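Local coordinates for translocator protein bipD (Burkholderia pseudomallei, PDB 3NFT) that is required for invasion of epithelial cells and survival within host cells, and probably regulates secretion of the type III effectors BipB and BipC, at residues P225-P237 / W250-D264. Sequence-based numbering, arbitrary orientation.
Sequences PDKLIKMRDSLPP and WNTAFSGQKDNIQND
Lys227 NZ is gripped by Asp264 and a water. Its salt bridge to Asp264 OD2 is 2.7 Å long and meets that oxygen on the syn side, 15° out of the carboxylate plane. The water accepts from Lys227 NZ and donates to both Asn260 OD1 and Asp264 OD1, so it ties the ammonium to a second side chain. The lysine chain bends at CB-CG (chi2 107°) and crosses Asn260 at about a right angle, with CE 3.4 Å from Asn260 ND2. Lys227 is a knob in the hole formed by Gln257, Asn260, Ile261 and Asp264. Its CB rests on Ile261 CG1. The Gln257 chain bends at chi2, which brings its amide against the aliphatic parts of Lys227 and Lys230.

These contacts run helix 226-233 nearly antiparallel to the 250-264 part of helix 244-295, with axes 9.3 Å apart at closest approach. Helices 121-160 and 244-295 both include predicted coiled-coil stretches of this type III secretion tip protein, and helix 226-233 belongs to the segment joining them. Tyr150 of helix 121-160 touches both Leu228 and Ile261, while helix 177-189 adjoins Leu228 and Leu235.

Met231 fills the middle. Its CG makes a CH-pi contact over one face of the Phe254 ring, 4.2 Å from the centroid, and SD makes an oblique Met-aromatic contact. The methyl CE reaches on to Lys258 CB at 3.6 Å. Trp250 CH2 lies over the opposite face of Phe254.

At the far end, Trp250 NE1 donates to Ser234 OG at 3.0 Å, a bent bond of 144°. Ser234 OG in turn donates to Met231 O at 2.7 Å, so the hydroxyl links the indole to the backbone of Met231. It also sits at the edge of the Phe254 ring. Leu235 CD2 approaches Trp250 CZ2 obliquely, and Trp242 meets the same indole.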
ATOM      1  N   PRO A 225     -17.800  14.122 -29.235  1.00 12.14           N
ATOM      2  CA  PRO A 225     -17.695  14.692 -30.566  1.00 12.28           C
ATOM      3  C   PRO A 225     -18.298  16.094 -30.727  1.00 12.00           C
ATOM      4  O   PRO A 225     -18.435  16.580 -31.841  1.00 12.62           O
ATOM      5  CB  PRO A 225     -18.442  13.692 -31.423  1.00 12.59           C
ATOM      6  CG  PRO A 225     -19.521  13.202 -30.499  1.00 12.63           C
ATOM      7  CD  PRO A 225     -18.908  13.152 -29.129  1.00 12.11           C
ATOM      8  N   ASP A 226     -18.635  16.743 -29.625  1.00 13.06           N
ATOM      9  CA  ASP A 226     -19.432  17.965 -29.681  1.00 13.87           C
ATOM     10  C   ASP A 226     -18.761  19.088 -30.494  1.00 13.39           C
ATOM     11  O   ASP A 226     -19.408  19.749 -31.299  1.00 12.64           O
ATOM     12  CB  ASP A 226     -19.850  18.482 -28.291  1.00 14.63           C
ATOM     13  CG  ASP A 226     -18.673  18.783 -27.340  1.00 16.35           C
ATOM     14  OD1 ASP A 226     -18.946  19.470 -26.339  1.00 19.93           O
ATOM     15  OD2 ASP A 226     -17.540  18.296 -27.517  1.00 18.86           O
ATOM     16  N   LYS A 227     -17.452  19.274 -30.337  1.00 12.72           N
ATOM     17  CA  LYS A 227     -16.800  20.359 -31.084  1.00 12.53           C
ATOM     18  C   LYS A 227     -16.745  20.028 -32.581  1.00 12.13           C
ATOM     19  O   LYS A 227     -16.932  20.899 -33.417  1.00 12.24           O
ATOM     20  CB  LYS A 227     -15.393  20.649 -30.524  1.00 12.12           C
ATOM     21  CG  LYS A 227     -15.432  21.325 -29.168  1.00 14.85           C
ATOM     22  CD  LYS A 227     -15.053  20.453 -28.008  1.00 16.66           C
ATOM     23  CE  LYS A 227     -15.354  21.122 -26.663  1.00 17.67           C
ATOM     24  NZ  LYS A 227     -14.821  20.428 -25.438  1.00 18.64           N
ATOM     25  N   LEU A 228     -16.475  18.767 -32.916  1.00 10.84           N
ATOM     26  CA  LEU A 228     -16.472  18.363 -34.317  1.00 11.41           C
ATOM     27  C   LEU A 228     -17.849  18.528 -34.952  1.00 11.36           C
ATOM     28  O   LEU A 228     -17.955  18.917 -36.100  1.00 12.30           O
ATOM     29  CB  LEU A 228     -15.995  16.923 -34.459  1.00 11.39           C
ATOM     30  CG  LEU A 228     -14.500  16.675 -34.215  1.00 11.16           C
ATOM     31  CD1 LEU A 228     -14.209  15.178 -34.120  1.00 13.40           C
ATOM     32  CD2 LEU A 228     -13.674  17.395 -35.275  1.00 14.42           C
ATOM     33  N   ILE A 229     -18.893  18.187 -34.198  1.00 11.86           N
ATOM     34  CA  ILE A 229     -20.282  18.397 -34.651  1.00 13.15           C
ATOM     35  C   ILE A 229     -20.572  19.874 -34.912  1.00 13.20           C
ATOM     36  O   ILE A 229     -21.137  20.234 -35.940  1.00 14.17           O
ATOM     37  CB  ILE A 229     -21.248  17.816 -33.627  1.00 13.54           C
ATOM     38  CG1 ILE A 229     -21.157  16.290 -33.678  1.00 15.15           C
ATOM     39  CG2 ILE A 229     -22.676  18.360 -33.899  1.00 15.14           C
ATOM     40  CD1 ILE A 229     -21.930  15.561 -32.555  1.00 15.65           C
ATOM     41  N   LYS A 230     -20.127  20.737 -34.016  1.00 13.78           N
ATOM     42  CA  LYS A 230     -20.327  22.179 -34.179  1.00 13.73           C
ATOM     43  C   LYS A 230     -19.582  22.668 -35.418  1.00 12.37           C
ATOM     44  O   LYS A 230     -20.102  23.460 -36.191  1.00 13.96           O
ATOM     45  CB  LYS A 230     -19.946  22.974 -32.915  1.00 15.61           C
ATOM     46  CG  LYS A 230     -20.975  22.846 -31.811  1.00 19.92           C
ATOM     47  CD  LYS A 230     -20.544  23.466 -30.526  1.00 25.41           C
ATOM     48  CE  LYS A 230     -21.545  23.156 -29.401  1.00 28.76           C
ATOM     49  NZ  LYS A 230     -22.960  23.343 -29.815  1.00 32.27           N
ATOM     50  N   MET A 231     -18.357  22.168 -35.624  1.00 11.83           N
ATOM     51  CA  MET A 231     -17.599  22.492 -36.840  1.00 11.04           C
ATOM     52  C   MET A 231     -18.339  22.018 -38.100  1.00 11.32           C
ATOM     53  O   MET A 231     -18.539  22.770 -39.043  1.00 12.00           O
ATOM     54  CB  MET A 231     -16.219  21.842 -36.769  1.00 12.28           C
ATOM     55  CG  MET A 231     -15.243  22.494 -35.827  1.00 14.22           C
ATOM     56  SD  MET A 231     -13.757  21.460 -35.770  1.00 21.21           S
ATOM     57  CE  MET A 231     -12.489  22.647 -35.496  1.00 21.40           C
ATOM     58  N   ARG A 232     -18.775  20.770 -38.072  1.00 11.37           N
ATOM     59  CA  ARG A 232     -19.545  20.216 -39.195  1.00 11.94           C
ATOM     60  C   ARG A 232     -20.800  21.044 -39.498  1.00 12.89           C
ATOM     61  O   ARG A 232     -21.084  21.398 -40.661  1.00 13.17           O
ATOM     62  CB  ARG A 232     -19.946  18.762 -38.914  1.00 12.46           C
ATOM     63  CG  ARG A 232     -20.486  18.010 -40.107  1.00 13.52           C
ATOM     64  CD  ARG A 232     -21.213  16.732 -39.654  1.00 17.68           C
ATOM     65  NE  ARG A 232     -22.323  17.096 -38.772  1.00 22.61           N
ATOM     66  CZ  ARG A 232     -22.849  16.332 -37.813  1.00 24.50           C
ATOM     67  NH1 ARG A 232     -22.379  15.112 -37.566  1.00 23.42           N
ATOM     68  NH2 ARG A 232     -23.832  16.823 -37.064  1.00 24.19           N
ATOM     69  N   ASP A 233     -21.568  21.344 -38.455  1.00 15.75           N
ATOM     70  CA  ASP A 233     -22.835  22.067 -38.634  1.00 16.19           C
ATOM     71  C   ASP A 233     -22.675  23.535 -39.020  1.00 16.21           C
ATOM     72  O   ASP A 233     -23.642  24.167 -39.466  1.00 18.38           O
ATOM     73  CB  ASP A 233     -23.670  22.002 -37.363  1.00 17.54           C
ATOM     74  CG  ASP A 233     -24.171  20.623 -37.056  1.00 18.93           C
ATOM     75  OD1 ASP A 233     -24.628  20.459 -35.902  1.00 22.20           O
ATOM     76  OD2 ASP A 233     -24.120  19.702 -37.923  1.00 21.50           O
ATOM     77  N   SER A 234     -21.460  24.075 -38.907  1.00 14.26           N
ATOM     78  CA  SER A 234     -21.202  25.453 -39.310  1.00 13.78           C
ATOM     79  C   SER A 234     -21.106  25.637 -40.823  1.00 13.43           C
ATOM     80  O   SER A 234     -21.145  26.763 -41.311  1.00 14.79           O
ATOM     81  CB  SER A 234     -19.914  25.990 -38.662  1.00 13.45           C
ATOM     82  OG  SER A 234     -18.751  25.416 -39.258  1.00 13.61           O
ATOM     83  N   LEU A 235     -20.902  24.541 -41.548  1.00 13.40           N
ATOM     84  CA  LEU A 235     -20.512  24.612 -42.953  1.00 12.59           C
ATOM     85  C   LEU A 235     -21.705  24.833 -43.872  1.00 12.11           C
ATOM     86  O   LEU A 235     -22.799  24.280 -43.643  1.00 13.64           O
ATOM     87  CB  LEU A 235     -19.810  23.344 -43.367  1.00 13.08           C
ATOM     88  CG  LEU A 235     -18.392  23.247 -42.807  1.00 13.89           C
ATOM     89  CD1 LEU A 235     -17.978  21.804 -42.698  1.00 16.46           C
ATOM     90  CD2 LEU A 235     -17.434  24.128 -43.684  1.00 16.24           C
ATOM     91  N   PRO A 236     -21.504  25.620 -44.934  1.00 11.93           N
ATOM     92  CA  PRO A 236     -22.488  25.749 -46.007  1.00 11.87           C
ATOM     93  C   PRO A 236     -22.354  24.561 -46.943  1.00 12.06           C
ATOM     94  O   PRO A 236     -21.465  23.720 -46.770  1.00 12.50           O
ATOM     95  CB  PRO A 236     -22.049  27.036 -46.691  1.00 11.86           C
ATOM     96  CG  PRO A 236     -20.548  26.916 -46.652  1.00 11.39           C
ATOM     97  CD  PRO A 236     -20.249  26.315 -45.291  1.00 11.61           C
ATOM     98  N   PRO A 237     -23.212  24.490 -47.963  1.00 12.29           N
ATOM     99  CA  PRO A 237     -23.139  23.388 -48.936  1.00 11.59           C
ATOM    100  C   PRO A 237     -22.056  23.578 -49.996  1.00 11.92           C
ATOM    101  O   PRO A 237     -21.415  24.631 -50.007  1.00 12.80           O
ATOM    102  CB  PRO A 237     -24.542  23.394 -49.564  1.00 12.22           C
ATOM    103  CG  PRO A 237     -24.922  24.747 -49.442  1.00 14.12           C
ATOM    104  CD  PRO A 237     -24.420  25.296 -48.150  1.00 13.24           C
ATOM    105  N   TRP A 250     -17.454  33.018 -40.636  1.00 11.24           N
ATOM    106  CA  TRP A 250     -17.484  31.571 -40.549  1.00 11.58           C
ATOM    107  C   TRP A 250     -16.144  31.029 -40.008  1.00 11.46           C
ATOM    108  O   TRP A 250     -16.098  30.186 -39.121  1.00 11.97           O
ATOM    109  CB  TRP A 250     -17.829  30.930 -41.911  1.00 11.38           C
ATOM    110  CG  TRP A 250     -17.540  29.460 -41.847  1.00 10.32           C
ATOM    111  CD1 TRP A 250     -18.302  28.493 -41.244  1.00 10.75           C
ATOM    112  CD2 TRP A 250     -16.320  28.808 -42.246  1.00  9.73           C
ATOM    113  NE1 TRP A 250     -17.664  27.283 -41.315  1.00 12.26           N
ATOM    114  CE2 TRP A 250     -16.445  27.445 -41.917  1.00 10.88           C
ATOM    115  CE3 TRP A 250     -15.168  29.244 -42.895  1.00 11.97           C
ATOM    116  CZ2 TRP A 250     -15.431  26.520 -42.174  1.00 11.31           C
ATOM    117  CZ3 TRP A 250     -14.168  28.330 -43.160  1.00 11.51           C
ATOM    118  CH2 TRP A 250     -14.297  26.990 -42.798  1.00 10.55           C
ATOM    119  N   ASN A 251     -15.047  31.548 -40.549  1.00 11.19           N
ATOM    120  CA  ASN A 251     -13.696  31.115 -40.161  1.00 12.20           C
ATOM    121  C   ASN A 251     -13.484  31.368 -38.678  1.00 11.56           C
ATOM    122  O   ASN A 251     -12.923  30.555 -37.969  1.00 12.34           O
ATOM    123  CB  ASN A 251     -12.666  31.873 -41.002  1.00 13.33           C
ATOM    124  CG  ASN A 251     -11.267  31.300 -40.927  1.00 17.21           C
ATOM    125  OD1 ASN A 251     -11.046  30.182 -40.445  1.00 22.54           O
ATOM    126  ND2 ASN A 251     -10.310  32.053 -41.464  1.00 17.94           N
ATOM    127  N   THR A 252     -13.978  32.506 -38.196  1.00 12.14           N
ATOM    128  CA  THR A 252     -13.842  32.826 -36.784  1.00 12.74           C
ATOM    129  C   THR A 252     -14.598  31.823 -35.918  1.00 12.18           C
ATOM    130  O   THR A 252     -14.092  31.363 -34.896  1.00 12.70           O
ATOM    131  CB  THR A 252     -14.276  34.266 -36.500  1.00 13.58           C
ATOM    132  OG1 THR A 252     -13.383  35.156 -37.202  1.00 15.25           O
ATOM    133  CG2 THR A 252     -14.269  34.573 -34.999  1.00 14.39           C
ATOM    134  N   ALA A 253     -15.817  31.473 -36.320  1.00 12.23           N
ATOM    135  CA  ALA A 253     -16.555  30.474 -35.567  1.00 12.39           C
ATOM    136  C   ALA A 253     -15.851  29.129 -35.587  1.00 12.41           C
ATOM    137  O   ALA A 253     -15.767  28.451 -34.568  1.00 12.48           O
ATOM    138  CB  ALA A 253     -17.968  30.342 -36.110  1.00 12.27           C
ATOM    139  N   PHE A 254     -15.350  28.759 -36.755  1.00 13.00           N
ATOM    140  CA  PHE A 254     -14.658  27.478 -36.923  1.00 13.80           C
ATOM    141  C   PHE A 254     -13.436  27.416 -36.026  1.00 13.58           C
ATOM    142  O   PHE A 254     -13.203  26.430 -35.318  1.00 14.85           O
ATOM    143  CB  PHE A 254     -14.279  27.296 -38.398  1.00 14.95           C
ATOM    144  CG  PHE A 254     -13.976  25.885 -38.777  1.00 18.07           C
ATOM    145  CD1 PHE A 254     -15.009  25.010 -39.122  1.00 20.67           C
ATOM    146  CD2 PHE A 254     -12.686  25.446 -38.798  1.00 20.66           C
ATOM    147  CE1 PHE A 254     -14.747  23.698 -39.498  1.00 22.25           C
ATOM    148  CE2 PHE A 254     -12.402  24.109 -39.166  1.00 23.00           C
ATOM    149  CZ  PHE A 254     -13.445  23.249 -39.518  1.00 23.53           C
ATOM    150  N   SER A 255     -12.674  28.507 -36.038  1.00 13.61           N
ATOM    151  CA  SER A 255     -11.495  28.641 -35.200  1.00 14.33           C
ATOM    152  C   SER A 255     -11.802  28.577 -33.724  1.00 13.92           C
ATOM    153  O   SER A 255     -10.988  28.078 -32.937  1.00 14.97           O
ATOM    154  CB  SER A 255     -10.789  29.968 -35.513  1.00 15.63           C
ATOM    155  OG  SER A 255     -10.290  29.940 -36.833  1.00 21.89           O
ATOM    156  N   GLY A 256     -12.952  29.113 -33.325  1.00 13.16           N
ATOM    157  CA  GLY A 256     -13.381  29.012 -31.951  1.00 13.09           C
ATOM    158  C   GLY A 256     -13.497  27.555 -31.504  1.00 12.01           C
ATOM    159  O   GLY A 256     -13.018  27.187 -30.434  1.00 12.57           O
ATOM    160  N   GLN A 257     -14.082  26.710 -32.345  1.00 11.60           N
ATOM    161  CA  GLN A 257     -14.197  25.287 -32.031  1.00 11.19           C
ATOM    162  C   GLN A 257     -12.818  24.595 -32.037  1.00 11.17           C
ATOM    163  O   GLN A 257     -12.518  23.812 -31.154  1.00 11.38           O
ATOM    164  CB  GLN A 257     -15.121  24.616 -33.019  1.00 11.59           C
ATOM    165  CG  GLN A 257     -16.552  25.142 -32.946  1.00 11.83           C
ATOM    166  CD  GLN A 257     -17.219  24.980 -31.566  1.00 13.87           C
ATOM    167  OE1 GLN A 257     -17.015  23.975 -30.858  1.00 14.22           O
ATOM    168  NE2 GLN A 257     -18.013  25.989 -31.176  1.00 16.52           N
ATOM    169  N   LYS A 258     -12.000  24.916 -33.039  1.00 10.94           N
ATOM    170  CA  LYS A 258     -10.659  24.418 -33.129  1.00 10.60           C
ATOM    171  C   LYS A 258      -9.897  24.764 -31.837  1.00 10.37           C
ATOM    172  O   LYS A 258      -9.262  23.908 -31.236  1.00 10.54           O
ATOM    173  CB  LYS A 258      -9.973  25.035 -34.363  1.00 11.49           C
ATOM    174  CG  LYS A 258      -8.464  24.794 -34.453  1.00 12.56           C
ATOM    175  CD  LYS A 258      -7.794  25.577 -35.568  1.00 16.29           C
ATOM    176  CE  LYS A 258      -6.280  25.312 -35.635  1.00 17.41           C
ATOM    177  NZ  LYS A 258      -5.492  26.281 -34.796  1.00 17.44           N
ATOM    178  N   ASP A 259      -9.996  26.023 -31.402  1.00 10.11           N
ATOM    179  CA  ASP A 259      -9.275  26.438 -30.209  1.00 10.26           C
ATOM    180  C   ASP A 259      -9.792  25.737 -28.944  1.00 10.27           C
ATOM    181  O   ASP A 259      -9.030  25.503 -27.985  1.00 11.42           O
ATOM    182  CB  ASP A 259      -9.308  27.960 -30.003  1.00 11.86           C
ATOM    183  CG  ASP A 259      -8.514  28.735 -31.050  1.00 14.16           C
ATOM    184  OD1 ASP A 259      -7.734  28.127 -31.803  1.00 15.73           O
ATOM    185  OD2 ASP A 259      -8.621  29.996 -31.089  1.00 18.22           O
ATOM    186  N   ASN A 260     -11.089  25.423 -28.918  1.00 11.03           N
ATOM    187  CA  ASN A 260     -11.636  24.657 -27.808  1.00 10.08           C
ATOM    188  C   ASN A 260     -10.968  23.262 -27.745  1.00 10.15           C
ATOM    189  O   ASN A 260     -10.626  22.767 -26.653  1.00  9.78           O
ATOM    190  CB  ASN A 260     -13.147  24.543 -27.961  1.00 11.03           C
ATOM    191  CG  ASN A 260     -13.877  24.191 -26.667  1.00 11.58           C
ATOM    192  OD1 ASN A 260     -13.313  23.651 -25.672  1.00 14.73           O
ATOM    193  ND2 ASN A 260     -15.169  24.478 -26.679  1.00 12.77           N
ATOM    194  N   ILE A 261     -10.842  22.611 -28.900  1.00 10.18           N
ATOM    195  CA  ILE A 261     -10.203  21.291 -28.954  1.00  9.49           C
ATOM    196  C   ILE A 261      -8.747  21.403 -28.503  1.00  9.86           C
ATOM    197  O   ILE A 261      -8.307  20.593 -27.702  1.00 10.79           O
ATOM    198  CB  ILE A 261     -10.295  20.647 -30.338  1.00  9.21           C
ATOM    199  CG1 ILE A 261     -11.768  20.378 -30.705  1.00  8.75           C
ATOM    200  CG2 ILE A 261      -9.421  19.352 -30.403  1.00 10.10           C
ATOM    201  CD1 ILE A 261     -11.923  19.853 -32.151  1.00 10.87           C
ATOM    202  N   GLN A 262      -8.053  22.476 -28.914  1.00  9.03           N
ATOM    203  CA  GLN A 262      -6.674  22.661 -28.455  1.00  8.92           C
ATOM    204  C   GLN A 262      -6.644  22.808 -26.923  1.00  9.11           C
ATOM    205  O   GLN A 262      -5.777  22.253 -26.254  1.00  9.72           O
ATOM    206  CB  GLN A 262      -6.031  23.907 -29.068  1.00  9.42           C
ATOM    207  CG  GLN A 262      -4.583  24.057 -28.666  1.00 10.41           C
ATOM    208  CD  GLN A 262      -3.899  25.326 -29.167  1.00 12.06           C
ATOM    209  OE1 GLN A 262      -3.077  25.957 -28.439  1.00 15.66           O
ATOM    210  NE2 GLN A 262      -4.186  25.706 -30.399  1.00 12.31           N
ATOM    211  N   ASN A 263      -7.583  23.577 -26.371  1.00  9.35           N
ATOM    212  CA  ASN A 263      -7.614  23.742 -24.930  1.00 10.54           C
ATOM    213  C   ASN A 263      -7.870  22.436 -24.181  1.00 10.72           C
ATOM    214  O   ASN A 263      -7.287  22.179 -23.149  1.00 11.27           O
ATOM    215  CB  ASN A 263      -8.645  24.776 -24.502  1.00 11.79           C
ATOM    216  CG  ASN A 263      -8.513  25.117 -23.041  1.00 16.49           C
ATOM    217  OD1 ASN A 263      -9.186  24.541 -22.198  1.00 20.45           O
ATOM    218  ND2 ASN A 263      -7.553  25.992 -22.726  1.00 22.59           N
ATOM    219  N   ASP A 264      -8.732  21.592 -24.723  1.00 10.91           N
ATOM    220  CA  ASP A 264      -9.013  20.305 -24.111  1.00 11.88           C
ATOM    221  C   ASP A 264      -7.745  19.480 -24.018  1.00 11.75           C
ATOM    222  O   ASP A 264      -7.474  18.841 -22.999  1.00 12.04           O
ATOM    223  CB  ASP A 264     -10.047  19.519 -24.929  1.00 12.23           C
ATOM    224  CG  ASP A 264     -11.432  20.115 -24.898  1.00 14.92           C
ATOM    225  OD1 ASP A 264     -11.763  20.847 -23.943  1.00 17.14           O
ATOM    226  OD2 ASP A 264     -12.179  19.864 -25.869  1.00 16.35           O
TER
HETATM  227  O   HOH W   1     -14.233  22.423 -23.238  1.00 20.08           O